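Local coordinates for protein methyltransferase (Pectobacterium atrosepticum SCRI1043, PDB 2P7I) that is probably an S-adenosylmethionine-dependent methyltransferase of the type 12 family, whose substrate is not known, at residues P31-A36 with V108-L113; G44-L49 with S58-H63; T89-R94 with A98-R103; L139-A144 with D180-D185. All blocks are in the same frame, centred on the assembly; numbering follows the deposited sequence.

Contact 1: residues P31-A36 with V108-L113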
loop_
_atom_site.group_PDB
_atom_site.type_symbol
_atom_site.label_atom_id
_atom_site.label_comp_id
_atom_site.label_asym_id
_atom_site.label_seq_id
_atom_site.Cartn_x
_atom_site.Cartn_y
_atom_site.Cartn_z
ATOM N N PRO B 31 -5.394 -7.710 23.503
ATOM C CA PRO B 31 -5.190 -9.104 23.089
ATOM C C PRO B 31 -4.426 -9.334 21.768
ATOM O O PRO B 31 -3.620 -10.252 21.690
ATOM C CB PRO B 31 -6.626 -9.685 23.047
ATOM C CG PRO B 31 -7.540 -8.533 23.108
ATOM C CD PRO B 31 -6.809 -7.394 23.757
ATOM N N PHE B 32 -4.660 -8.512 20.760
ATOM C CA PHE B 32 -3.932 -8.620 19.500
ATOM C C PHE B 32 -2.476 -8.242 19.680
ATOM O O PHE B 32 -1.622 -8.805 19.019
ATOM C CB PHE B 32 -4.594 -7.783 18.399
ATOM C CG PHE B 32 -5.843 -8.402 17.846
ATOM C CD1 PHE B 32 -5.859 -9.733 17.446
ATOM C CD2 PHE B 32 -6.995 -7.665 17.709
ATOM C CE1 PHE B 32 -6.993 -10.322 16.928
ATOM C CE2 PHE B 32 -8.157 -8.272 17.189
ATOM C CZ PHE B 32 -8.139 -9.600 16.804
HETATM N N MSE B 33 -2.190 -7.317 20.584
HETATM C CA MSE B 33 -0.798 -6.976 20.865
HETATM C C MSE B 33 -0.062 -8.200 21.443
HETATM O O MSE B 33 1.056 -8.518 21.029
HETATM C CB MSE B 33 -0.740 -5.806 21.853
HETATM C CG MSE B 33 -0.906 -4.447 21.207
HETATM SE SE MSE B 33 -1.039 -3.103 22.595
HETATM C CE MSE B 33 -1.402 -1.689 21.451
ATOM N N VAL B 34 -0.675 -8.887 22.407
ATOM C CA VAL B 34 -0.105 -10.107 22.969
ATOM C C VAL B 34 0.055 -11.173 21.875
ATOM O O VAL B 34 1.094 -11.805 21.797
ATOM C CB VAL B 34 -0.919 -10.616 24.190
ATOM C CG1 VAL B 34 -0.388 -11.964 24.678
ATOM C CG2 VAL B 34 -0.839 -9.596 25.308
ATOM N N ARG B 35 -0.948 -11.359 21.021
ATOM C CA ARG B 35 -0.805 -12.244 19.843
ATOM C C ARG B 35 0.433 -11.862 19.002
ATOM O O ARG B 35 1.217 -12.712 18.629
ATOM C CB ARG B 35 -2.079 -12.252 18.959
ATOM C CG ARG B 35 -2.954 -13.526 19.051
ATOM C CD ARG B 35 -4.199 -13.490 18.072
ATOM N NE ARG B 35 -4.019 -14.101 16.726
ATOM C CZ ARG B 35 -4.985 -14.173 15.789
ATOM N NH1 ARG B 35 -6.183 -13.648 16.019
ATOM N NH2 ARG B 35 -4.769 -14.740 14.597
ATOM N N ALA B 36 0.563 -10.582 18.679
ATOM C CA ALA B 36 1.647 -10.069 17.845
ATOM C C ALA B 36 3.021 -10.350 18.460
ATOM O O ALA B 36 3.988 -10.628 17.761
ATOM C CB ALA B 36 1.451 -8.569 17.636
ATOM N N VAL B 108 8.773 -4.567 27.430
ATOM C CA VAL B 108 7.553 -4.144 26.760
ATOM C C VAL B 108 7.392 -2.647 26.941
ATOM O O VAL B 108 7.410 -2.156 28.069
ATOM C CB VAL B 108 6.297 -4.898 27.286
ATOM C CG1 VAL B 108 5.003 -4.223 26.763
ATOM C CG2 VAL B 108 6.353 -6.375 26.892
ATOM N N LEU B 109 7.300 -1.925 25.807
ATOM C CA LEU B 109 7.004 -0.481 25.823
ATOM C C LEU B 109 5.886 -0.175 24.828
ATOM O O LEU B 109 6.127 0.109 23.640
ATOM C CB LEU B 109 8.267 0.349 25.551
ATOM C CG LEU B 109 8.229 1.845 25.839
ATOM C CD1 LEU B 109 8.164 2.222 27.355
ATOM C CD2 LEU B 109 9.425 2.549 25.126
ATOM N N THR B 110 4.653 -0.342 25.305
ATOM C CA THR B 110 3.476 -0.223 24.438
ATOM C C THR B 110 2.679 0.993 24.806
ATOM O O THR B 110 2.253 1.138 25.958
ATOM C CB THR B 110 2.538 -1.466 24.460
ATOM O OG1 THR B 110 2.159 -1.811 25.804
ATOM C CG2 THR B 110 3.221 -2.637 23.800
ATOM N N HIS B 111 2.498 1.860 23.813
ATOM C CA HIS B 111 1.782 3.115 23.979
ATOM C C HIS B 111 2.274 3.944 25.145
ATOM O O HIS B 111 1.503 4.508 25.913
ATOM C CB HIS B 111 0.276 2.849 24.084
ATOM C CG HIS B 111 -0.319 2.338 22.808
ATOM N ND1 HIS B 111 -1.606 2.623 22.423
ATOM C CD2 HIS B 111 0.231 1.650 21.779
ATOM C CE1 HIS B 111 -1.848 2.069 21.247
ATOM N NE2 HIS B 111 -0.743 1.489 20.822
ATOM N N VAL B 112 3.587 4.055 25.247
ATOM C CA VAL B 112 4.229 4.886 26.253
ATOM C C VAL B 112 5.199 5.908 25.599
ATOM O O VAL B 112 5.251 7.061 26.040
ATOM C CB VAL B 112 5.033 4.004 27.252
ATOM C CG1 VAL B 112 5.930 4.855 28.165
ATOM C CG2 VAL B 112 4.104 3.044 28.032
ATOM N N LEU B 113 5.950 5.501 24.554
ATOM C CA LEU B 113 7.026 6.367 23.986
ATOM C C LEU B 113 6.535 7.748 23.503
ATOM O O LEU B 113 7.253 8.762 23.613
ATOM C CB LEU B 113 7.807 5.656 22.876
ATOM C CG LEU B 113 9.081 6.370 22.443
ATOM C CD1 LEU B 113 10.138 6.322 23.551
ATOM C CD2 LEU B 113 9.567 5.791 21.081
#
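M33 carries this contact from the helix side. It is a selenomethionine, with SE in place of sulfur, and it meets H111 and T110 at the end of strand 104-110.

The closest approach is made by the methyl group on the histidine ring. M33 CE is 3.3 Å from H111 NE2 and 3.7 Å from H111 CD2. It comes to the ring obliquely. Beyond CG the M33 chain is extended (chi3 -174°), and this reach carries CE across from the helix to the ring. SE adds a long Met-aromatic approach through selenium. It lies above the ring face, 5.2 Å from the H111 centroid and 24° off the ring normal.

The second interaction is apolar. M33 SE lies 4.4 Å from T110 CB, a loose contact.

H111 NE2 has its polar partner in S239 OG on strand 237-245. That bond probably limits rotation of the ring. A bound Tris molecule, probably from the crystallisation liquor, lies close to the T110 side chain. The contact packs helix 24-37 on the carboxyl end of a central strand. This is consistent with the place of the cofactor pocket in Rossmann-like methyltransferases, though no cofactor is bound here.

Chemically, one long, polarisable side chain spans the gap between helix and strand. The attraction is mainly dispersion, with no charged pair across the two segments.

Contact 2: residues G44-L49 with S58-H63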
loop_
_atom_site.group_PDB
_atom_site.type_symbol
_atom_site.label_atom_id
_atom_site.label_comp_id
_atom_site.label_asym_id
_atom_site.label_seq_id
_atom_site.Cartn_x
_atom_site.Cartn_y
_atom_site.Cartn_z
ATOM N N GLY B 44 12.726 -16.431 29.824
ATOM C CA GLY B 44 13.388 -15.681 30.886
ATOM C C GLY B 44 12.399 -14.752 31.510
ATOM O O GLY B 44 11.262 -15.106 31.658
ATOM N N ASN B 45 12.824 -13.534 31.825
ATOM C CA ASN B 45 11.966 -12.581 32.522
ATOM C C ASN B 45 11.445 -11.464 31.600
ATOM O O ASN B 45 11.841 -11.360 30.457
ATOM C CB ASN B 45 12.701 -11.999 33.725
ATOM C CG ASN B 45 13.924 -11.211 33.326
ATOM O OD1 ASN B 45 14.211 -11.054 32.135
ATOM N ND2 ASN B 45 14.624 -10.669 34.305
ATOM N N LEU B 46 10.557 -10.642 32.126
ATOM C CA LEU B 46 10.013 -9.539 31.364
ATOM C C LEU B 46 10.002 -8.281 32.199
ATOM O O LEU B 46 9.786 -8.334 33.412
ATOM C CB LEU B 46 8.602 -9.877 30.883
ATOM C CG LEU B 46 7.887 -8.818 30.029
ATOM C CD1 LEU B 46 7.073 -9.443 28.923
ATOM C CD2 LEU B 46 7.020 -7.965 30.916
ATOM N N LEU B 47 10.258 -7.152 31.535
ATOM C CA LEU B 47 10.132 -5.830 32.109
ATOM C C LEU B 47 9.023 -5.077 31.359
ATOM O O LEU B 47 9.075 -4.966 30.134
ATOM C CB LEU B 47 11.459 -5.068 31.995
ATOM C CG LEU B 47 11.511 -3.594 32.423
ATOM C CD1 LEU B 47 11.292 -3.350 33.918
ATOM C CD2 LEU B 47 12.881 -2.973 31.974
ATOM N N GLU B 48 8.036 -4.561 32.089
ATOM C CA GLU B 48 6.944 -3.764 31.514
ATOM C C GLU B 48 7.104 -2.311 31.939
ATOM O O GLU B 48 6.926 -1.961 33.117
ATOM C CB GLU B 48 5.563 -4.300 31.897
ATOM C CG GLU B 48 4.429 -3.461 31.304
ATOM C CD GLU B 48 3.025 -3.870 31.738
ATOM O OE1 GLU B 48 2.848 -4.565 32.762
ATOM O OE2 GLU B 48 2.084 -3.426 31.049
ATOM N N LEU B 49 7.490 -1.478 30.980
ATOM C CA LEU B 49 7.711 -0.063 31.222
ATOM C C LEU B 49 6.416 0.694 31.011
ATOM O O LEU B 49 5.841 0.654 29.930
ATOM C CB LEU B 49 8.806 0.456 30.284
ATOM C CG LEU B 49 10.194 -0.113 30.590
ATOM C CD1 LEU B 49 11.191 0.234 29.497
ATOM C CD2 LEU B 49 10.637 0.401 31.964
ATOM N N SER B 58 -1.742 -8.161 33.260
ATOM C CA SER B 58 -2.525 -9.359 33.529
ATOM C C SER B 58 -2.488 -10.319 32.344
ATOM O O SER B 58 -2.469 -11.540 32.522
ATOM C CB SER B 58 -3.957 -9.004 33.901
ATOM O OG SER B 58 -4.620 -8.395 32.820
ATOM N N ARG B 59 -2.423 -9.774 31.129
ATOM C CA ARG B 59 -2.303 -10.612 29.950
ATOM C C ARG B 59 -0.897 -11.186 29.812
ATOM O O ARG B 59 -0.712 -12.332 29.393
ATOM C CB ARG B 59 -2.673 -9.809 28.712
ATOM C CG ARG B 59 -4.098 -9.347 28.768
ATOM C CD ARG B 59 -4.491 -8.709 27.508
ATOM N NE ARG B 59 -5.886 -8.273 27.543
ATOM C CZ ARG B 59 -6.938 -9.006 27.175
ATOM N NH1 ARG B 59 -6.809 -10.246 26.709
ATOM N NH2 ARG B 59 -8.138 -8.468 27.251
ATOM N N LEU B 60 0.095 -10.370 30.151
ATOM C CA LEU B 60 1.469 -10.811 30.147
ATOM C C LEU B 60 1.760 -11.910 31.176
ATOM O O LEU B 60 2.611 -12.777 30.948
ATOM C CB LEU B 60 2.376 -9.603 30.371
ATOM C CG LEU B 60 2.427 -8.583 29.227
ATOM C CD1 LEU B 60 3.355 -7.467 29.666
ATOM C CD2 LEU B 60 2.852 -9.240 27.871
ATOM N N GLN B 61 1.048 -11.868 32.302
ATOM C CA GLN B 61 1.154 -12.905 33.332
ATOM C C GLN B 61 0.767 -14.301 32.846
ATOM O O GLN B 61 1.206 -15.307 33.417
ATOM C CB GLN B 61 0.302 -12.543 34.545
ATOM C CG GLN B 61 0.917 -11.462 35.405
ATOM C CD GLN B 61 0.174 -11.286 36.717
ATOM O OE1 GLN B 61 -0.931 -10.736 36.753
ATOM N NE2 GLN B 61 0.778 -11.757 37.803
ATOM N N GLU B 62 -0.044 -14.378 31.794
ATOM C CA GLU B 62 -0.298 -15.667 31.164
ATOM C C GLU B 62 0.958 -16.212 30.480
ATOM O O GLU B 62 1.013 -17.392 30.169
ATOM C CB GLU B 62 -1.455 -15.587 30.164
ATOM C CG GLU B 62 -2.772 -15.119 30.773
ATOM C CD GLU B 62 -3.108 -15.845 32.074
ATOM O OE1 GLU B 62 -3.141 -17.098 32.070
ATOM O OE2 GLU B 62 -3.319 -15.161 33.105
ATOM N N HIS B 63 1.974 -15.378 30.263
ATOM C CA HIS B 63 3.173 -15.817 29.556
ATOM C C HIS B 63 4.453 -15.875 30.369
ATOM O O HIS B 63 5.393 -16.573 29.978
ATOM C CB HIS B 63 3.395 -14.915 28.339
ATOM C CG HIS B 63 2.393 -15.150 27.264
ATOM N ND1 HIS B 63 1.130 -14.600 27.298
ATOM C CD2 HIS B 63 2.441 -15.925 26.159
ATOM C CE1 HIS B 63 0.444 -15.017 26.248
ATOM N NE2 HIS B 63 1.219 -15.819 25.539
#
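L60 stands at the centre of this contact and meets both L46 and E48. A single methyl does the touching on its side.

L60 has the largest area buried here. Its side chain points from helix 55-60 to strand 46-49. L60 CD1 reaches L46 CD2 at 3.9 Å, an ordinary van der Waals distance. The two leucine side chains cross at about a right angle, so they meet at one pair of methyls and do not run alongside each other.

L46 comes next. It projects from the strand toward the helix, with CD2 as the branch that makes the contact.

E48, two residues further along the same strand, faces the same way. Its CG is anti to the backbone N (chi1 180°) and the chain stays extended beyond it, which carries the carboxylate past L60 CD1. L60 CD1 lies 4.2 Å from E48 CD, against the carbon of the carboxylate. The carboxylate oxygens have other partners: OE1 is hydrogen-bonded to T57 OG1, and OE2 to a bound Tris molecule. The leucine therefore packs beside a carboxylate whose oxygens are both engaged. The Tris probably comes from the crystallisation liquor, but it may mark the expected cofactor pocket.

The contact belongs to the beta-alpha-beta unit of strand 46-49, helix 55-60 and strand 67-71. Strand 46-49 lies between strands 67-71 and 104-110 in the sheet, and R59 of the same helix packs on helix 24-37.

Contact 3: residues T89-R94 with A98-R103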
loop_
_atom_site.group_PDB
_atom_site.type_symbol
_atom_site.label_atom_id
_atom_site.label_comp_id
_atom_site.label_asym_id
_atom_site.label_seq_id
_atom_site.Cartn_x
_atom_site.Cartn_y
_atom_site.Cartn_z
ATOM N N THR B 89 7.315 -7.746 40.333
ATOM C CA THR B 89 8.100 -6.793 41.070
ATOM C C THR B 89 7.657 -5.409 40.639
ATOM O O THR B 89 7.737 -5.076 39.461
ATOM C CB THR B 89 9.582 -6.967 40.777
ATOM O OG1 THR B 89 9.980 -8.302 41.144
ATOM C CG2 THR B 89 10.388 -5.959 41.544
ATOM N N TYR B 90 7.191 -4.603 41.585
ATOM C CA TYR B 90 6.730 -3.254 41.284
ATOM C C TYR B 90 7.834 -2.250 41.582
ATOM O O TYR B 90 8.485 -2.353 42.601
ATOM C CB TYR B 90 5.497 -2.919 42.111
ATOM C CG TYR B 90 4.324 -3.806 41.799
ATOM C CD1 TYR B 90 3.452 -3.487 40.777
ATOM C CD2 TYR B 90 4.094 -4.969 42.521
ATOM C CE1 TYR B 90 2.374 -4.295 40.486
ATOM C CE2 TYR B 90 3.012 -5.788 42.235
ATOM C CZ TYR B 90 2.161 -5.442 41.214
ATOM O OH TYR B 90 1.090 -6.247 40.902
ATOM N N ILE B 91 8.060 -1.303 40.671
ATOM C CA ILE B 91 9.052 -0.249 40.858
ATOM C C ILE B 91 8.354 1.075 40.591
ATOM O O ILE B 91 7.923 1.365 39.481
ATOM C CB ILE B 91 10.264 -0.454 39.938
ATOM C CG1 ILE B 91 11.068 -1.660 40.435
ATOM C CG2 ILE B 91 11.142 0.760 39.931
ATOM C CD1 ILE B 91 11.942 -2.202 39.442
ATOM N N HIS B 92 8.181 1.858 41.640
ATOM C CA HIS B 92 7.488 3.119 41.525
ATOM C C HIS B 92 8.561 4.148 41.230
ATOM O O HIS B 92 9.303 4.544 42.122
ATOM C CB HIS B 92 6.750 3.433 42.834
ATOM C CG HIS B 92 6.108 4.782 42.853
ATOM N ND1 HIS B 92 5.979 5.527 44.007
ATOM C CD2 HIS B 92 5.574 5.529 41.860
ATOM C CE1 HIS B 92 5.385 6.673 43.721
ATOM N NE2 HIS B 92 5.137 6.702 42.422
ATOM N N SER B 93 8.687 4.546 39.968
ATOM C CA SER B 93 9.724 5.483 39.576
ATOM C C SER B 93 9.391 6.074 38.241
ATOM O O SER B 93 8.648 5.473 37.471
ATOM C CB SER B 93 11.066 4.758 39.458
ATOM O OG SER B 93 12.108 5.663 39.108
ATOM N N ARG B 94 9.961 7.243 37.958
ATOM C CA ARG B 94 10.032 7.742 36.597
ATOM C C ARG B 94 11.183 7.021 35.916
ATOM O O ARG B 94 12.149 6.613 36.565
ATOM C CB ARG B 94 10.281 9.241 36.570
ATOM C CG ARG B 94 9.230 10.040 37.319
ATOM C CD ARG B 94 9.507 11.509 37.176
ATOM N NE ARG B 94 9.618 11.854 35.763
ATOM C CZ ARG B 94 8.637 12.345 34.995
ATOM N NH1 ARG B 94 7.425 12.606 35.494
ATOM N NH2 ARG B 94 8.880 12.611 33.711
ATOM N N ALA B 98 14.989 5.407 37.395
ATOM C CA ALA B 98 14.796 4.019 37.762
ATOM C C ALA B 98 16.122 3.269 37.826
ATOM O O ALA B 98 16.943 3.309 36.901
ATOM C CB ALA B 98 13.835 3.339 36.779
ATOM N N GLN B 99 16.325 2.586 38.943
ATOM C CA GLN B 99 17.499 1.766 39.145
ATOM C C GLN B 99 16.999 0.340 39.224
ATOM O O GLN B 99 16.377 -0.041 40.204
ATOM C CB GLN B 99 18.184 2.161 40.450
ATOM C CG GLN B 99 18.661 3.602 40.472
ATOM C CD GLN B 99 20.024 3.774 39.818
ATOM O OE1 GLN B 99 21.056 3.572 40.469
ATOM N NE2 GLN B 99 20.039 4.155 38.532
ATOM N N LEU B 100 17.251 -0.448 38.192
ATOM C CA LEU B 100 16.712 -1.796 38.156
ATOM C C LEU B 100 17.771 -2.782 38.609
ATOM O O LEU B 100 18.950 -2.599 38.331
ATOM C CB LEU B 100 16.203 -2.143 36.750
ATOM C CG LEU B 100 15.155 -1.146 36.250
ATOM C CD1 LEU B 100 14.552 -1.600 34.909
ATOM C CD2 LEU B 100 14.096 -0.929 37.310
ATOM N N PRO B 101 17.350 -3.848 39.282
ATOM C CA PRO B 101 18.291 -4.786 39.877
ATOM C C PRO B 101 18.972 -5.720 38.907
ATOM O O PRO B 101 19.911 -6.400 39.282
ATOM C CB PRO B 101 17.405 -5.600 40.822
ATOM C CG PRO B 101 16.060 -5.566 40.208
ATOM C CD PRO B 101 15.949 -4.209 39.564
ATOM N N ARG B 102 18.527 -5.725 37.663
ATOM C CA ARG B 102 18.769 -6.835 36.768
ATOM C C ARG B 102 18.665 -6.330 35.327
ATOM O O ARG B 102 18.267 -5.196 35.107
ATOM C CB ARG B 102 17.665 -7.850 37.048
ATOM C CG ARG B 102 17.981 -9.288 36.728
ATOM C CD ARG B 102 17.223 -10.234 37.684
ATOM N NE ARG B 102 15.821 -9.822 37.904
ATOM C CZ ARG B 102 14.736 -10.532 37.563
ATOM N NH1 ARG B 102 14.839 -11.729 36.995
ATOM N NH2 ARG B 102 13.525 -10.043 37.810
ATOM N N ARG B 103 19.049 -7.166 34.368
ATOM C CA ARG B 103 18.710 -6.963 32.975
ATOM C C ARG B 103 17.600 -7.946 32.577
ATOM O O ARG B 103 17.346 -8.931 33.278
ATOM C CB ARG B 103 19.933 -7.125 32.086
ATOM C CG ARG B 103 20.910 -5.964 32.201
ATOM C CD ARG B 103 22.048 -6.111 31.235
ATOM N NE ARG B 103 22.605 -4.801 30.845
ATOM C CZ ARG B 103 23.581 -4.163 31.495
ATOM N NH1 ARG B 103 24.122 -4.669 32.596
ATOM N NH2 ARG B 103 24.009 -2.991 31.065
#
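S93 OG donates to R94 O at 2.7 Å, and A98 lies against this pair from the other segment. The bond stays within residues 89-94. Its donor is tilted 26° from the carbonyl plane, with a C=O...donor angle of 127°. S93 places OG anti to its own N, which turns the hydroxyl toward the next carbonyl.

A98 brings its methyl to the same spot, with A98 CB 3.7 Å from S93 OG. The backbones also approach closely here: A98 N and R94 O are 3.2 Å apart.

The apolar half lies nearer the strand. I91 CD1 and L100 CD2 are 3.3 Å apart, unusually close for two methyls, so the exact distance is doubtful. P101 adds looser packing, with CD 4.5 Å from I91 CD1. A98 and L100 also touch W130 of helix 119-130.

Strand 88-92 is the outermost strand at this end of the sheet within the chain. The loop from 98 to 103 folds back beside it before strand 104-110 begins, and the touching parts run 149° apart. The chemistry implies a turn-back at the surface: methyl groups pack next to the strand, while a local serine bond lies where the chain leaves it.

Contact 4: residues L139-A144 with D180-D185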
loop_
_atom_site.group_PDB
_atom_site.type_symbol
_atom_site.label_atom_id
_atom_site.label_comp_id
_atom_site.label_asym_id
_atom_site.label_seq_id
_atom_site.Cartn_x
_atom_site.Cartn_y
_atom_site.Cartn_z
ATOM N N LEU B 139 8.339 -2.680 21.073
ATOM C CA LEU B 139 8.061 -1.255 20.973
ATOM C C LEU B 139 6.823 -0.983 20.129
ATOM O O LEU B 139 6.821 -1.209 18.946
ATOM C CB LEU B 139 9.273 -0.507 20.355
ATOM C CG LEU B 139 9.131 0.995 20.137
ATOM C CD1 LEU B 139 8.874 1.725 21.485
ATOM C CD2 LEU B 139 10.426 1.547 19.487
ATOM N N VAL B 140 5.767 -0.496 20.765
ATOM C CA VAL B 140 4.481 -0.326 20.048
ATOM C C VAL B 140 3.943 1.063 20.326
ATOM O O VAL B 140 3.870 1.460 21.445
ATOM C CB VAL B 140 3.431 -1.402 20.416
ATOM C CG1 VAL B 140 2.124 -1.168 19.670
ATOM C CG2 VAL B 140 3.953 -2.808 20.116
ATOM N N CYS B 141 3.538 1.775 19.268
ATOM C CA CYS B 141 2.926 3.081 19.393
ATOM C C CYS B 141 1.714 3.212 18.472
ATOM O O CYS B 141 1.637 2.536 17.431
ATOM C CB CYS B 141 3.934 4.147 18.975
ATOM S SG CYS B 141 5.334 4.338 20.102
ATOM N N PRO B 142 0.800 4.129 18.800
ATOM C CA PRO B 142 -0.291 4.460 17.894
ATOM C C PRO B 142 0.264 5.012 16.574
ATOM O O PRO B 142 1.234 5.744 16.555
ATOM C CB PRO B 142 -1.094 5.520 18.669
ATOM C CG PRO B 142 -0.611 5.558 19.915
ATOM C CD PRO B 142 0.717 4.908 20.026
ATOM N N ASN B 143 -0.305 4.591 15.469
ATOM C CA ASN B 143 0.201 4.921 14.156
ATOM C C ASN B 143 -0.459 6.129 13.532
ATOM O O ASN B 143 -1.685 6.158 13.336
ATOM C CB ASN B 143 -0.038 3.703 13.287
ATOM C CG ASN B 143 0.457 3.846 11.892
ATOM O OD1 ASN B 143 1.369 4.648 11.606
ATOM N ND2 ASN B 143 -0.078 3.019 11.005
ATOM N N ALA B 144 0.364 7.076 13.127
ATOM C CA ALA B 144 -0.095 8.254 12.416
ATOM C C ALA B 144 -0.842 7.909 11.163
ATOM O O ALA B 144 -1.722 8.658 10.728
ATOM C CB ALA B 144 1.095 9.153 12.080
ATOM N N ASP B 180 8.348 5.529 9.990
ATOM C CA ASP B 180 9.567 6.245 9.668
ATOM C C ASP B 180 10.216 6.907 10.890
ATOM O O ASP B 180 11.451 6.757 11.140
ATOM C CB ASP B 180 9.382 7.205 8.455
ATOM C CG ASP B 180 8.496 8.434 8.735
ATOM O OD1 ASP B 180 7.420 8.297 9.353
ATOM O OD2 ASP B 180 8.847 9.541 8.261
ATOM N N THR B 181 9.415 7.625 11.680
ATOM C CA THR B 181 9.945 8.359 12.788
ATOM C C THR B 181 10.210 7.441 13.983
ATOM O O THR B 181 11.114 7.670 14.772
ATOM C CB THR B 181 8.951 9.477 13.206
ATOM O OG1 THR B 181 7.630 8.917 13.323
ATOM C CG2 THR B 181 8.951 10.617 12.144
ATOM N N LEU B 182 9.389 6.415 14.148
ATOM C CA LEU B 182 9.647 5.410 15.188
ATOM C C LEU B 182 10.984 4.652 14.988
ATOM O O LEU B 182 11.772 4.569 15.900
ATOM C CB LEU B 182 8.446 4.449 15.308
ATOM C CG LEU B 182 8.435 3.524 16.551
ATOM C CD1 LEU B 182 8.469 4.320 17.862
ATOM C CD2 LEU B 182 7.184 2.551 16.535
ATOM N N GLU B 183 11.256 4.142 13.795
ATOM C CA GLU B 183 12.535 3.501 13.513
ATOM C C GLU B 183 13.676 4.490 13.647
ATOM O O GLU B 183 14.734 4.138 14.149
ATOM C CB GLU B 183 12.546 2.778 12.164
ATOM C CG GLU B 183 13.866 2.107 11.930
ATOM C CD GLU B 183 13.861 1.019 10.925
ATOM O OE1 GLU B 183 12.792 0.683 10.380
ATOM O OE2 GLU B 183 14.946 0.450 10.727
ATOM N N ARG B 184 13.459 5.746 13.232
ATOM C CA ARG B 184 14.473 6.798 13.444
ATOM C C ARG B 184 14.911 6.901 14.890
ATOM O O ARG B 184 16.109 6.915 15.199
ATOM C CB ARG B 184 13.967 8.188 12.970
ATOM C CG ARG B 184 14.931 9.330 13.211
ATOM C CD ARG B 184 14.256 10.661 13.145
ATOM N NE ARG B 184 13.304 10.795 14.239
ATOM C CZ ARG B 184 12.258 11.610 14.244
ATOM N NH1 ARG B 184 12.029 12.428 13.237
ATOM N NH2 ARG B 184 11.454 11.635 15.300
ATOM N N ASP B 185 13.958 7.033 15.774
ATOM C CA ASP B 185 14.289 7.233 17.167
ATOM C C ASP B 185 14.938 5.976 17.767
ATOM O O ASP B 185 15.870 6.082 18.566
ATOM C CB ASP B 185 13.041 7.631 17.951
ATOM C CG ASP B 185 12.621 9.070 17.725
ATOM O OD1 ASP B 185 13.301 9.826 16.980
ATOM O OD2 ASP B 185 11.641 9.469 18.409
#
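L182 reaches from helix 179-188 to L139 and C141 on strand 135-142. Its CB points from the helix toward the strand. CG follows, anti to the backbone N (chi1 -168°), and already lies 4.1 Å from L139 CD2. At the tip, CD1 does most of the work. L182 CD1 is 3.8 Å from L139 CD2, and the two leucines reach toward each other tip to tip. The same methyl lies 3.9 Å from C141 SG. One methyl of the helix thus meets two residues of the strand.

L139 and C141 are two apart on the strand and both face the helix. L139 CG also comes within 4.1 Å of L182 CD1, so the meeting of the leucines involves more than one pair of atoms. V140, between them, points away to the other side of the sheet, where it touches M33 of helix 24-37. L182 also packs on L113 and on L242 of strand 237-245, which broadens the apolar layer around the contact.

The charged groups of the helix do not take part in the contact with the strand. R184 grips D185 side-on, with R184 NE 2.9 Å from D185 OD1 and R184 NH2 3.1 Å from the same oxygen. Both nitrogens approach from one face of the carboxylate. The other oxygen, D185 OD2, is hydrogen-bonded to Y177 OH. E183 forms salt bridges with R196 of strand 192-201 and with K154 of a neighbouring subunit.

The chemistry implies a division of labour on one helix: an apolar residue seats it on the sheet through methyl contacts and one to the cysteine sulfur, while charged residues serve local and intersubunit bonds.

Overall arrangement
All four contacts reach one mixed sheet. Contacts 1 and 2 touch, their centres 11 Å apart: V108 N lies 2.8 Å from L47 O, a probable hydrogen bond between neighbouring strands. Contacts 1 and 4 adjoin likewise, 13 Å between centres, with H111 N 2.8 Å from V140 O. Contact 3 meets contact 2 through L47 CD2 and L100 CD1 at 3.6 Å. Contacts 3 and 4 are the most distant pair, centres 25 Å apart. Along the chain, contacts 2 and 3 nest inside the loop closed by contact 1. Bound Tris lies about 3 Å from the side chains of T110 and E48 and may mark the expected cofactor pocket, though it probably comes from the crystallisation liquor.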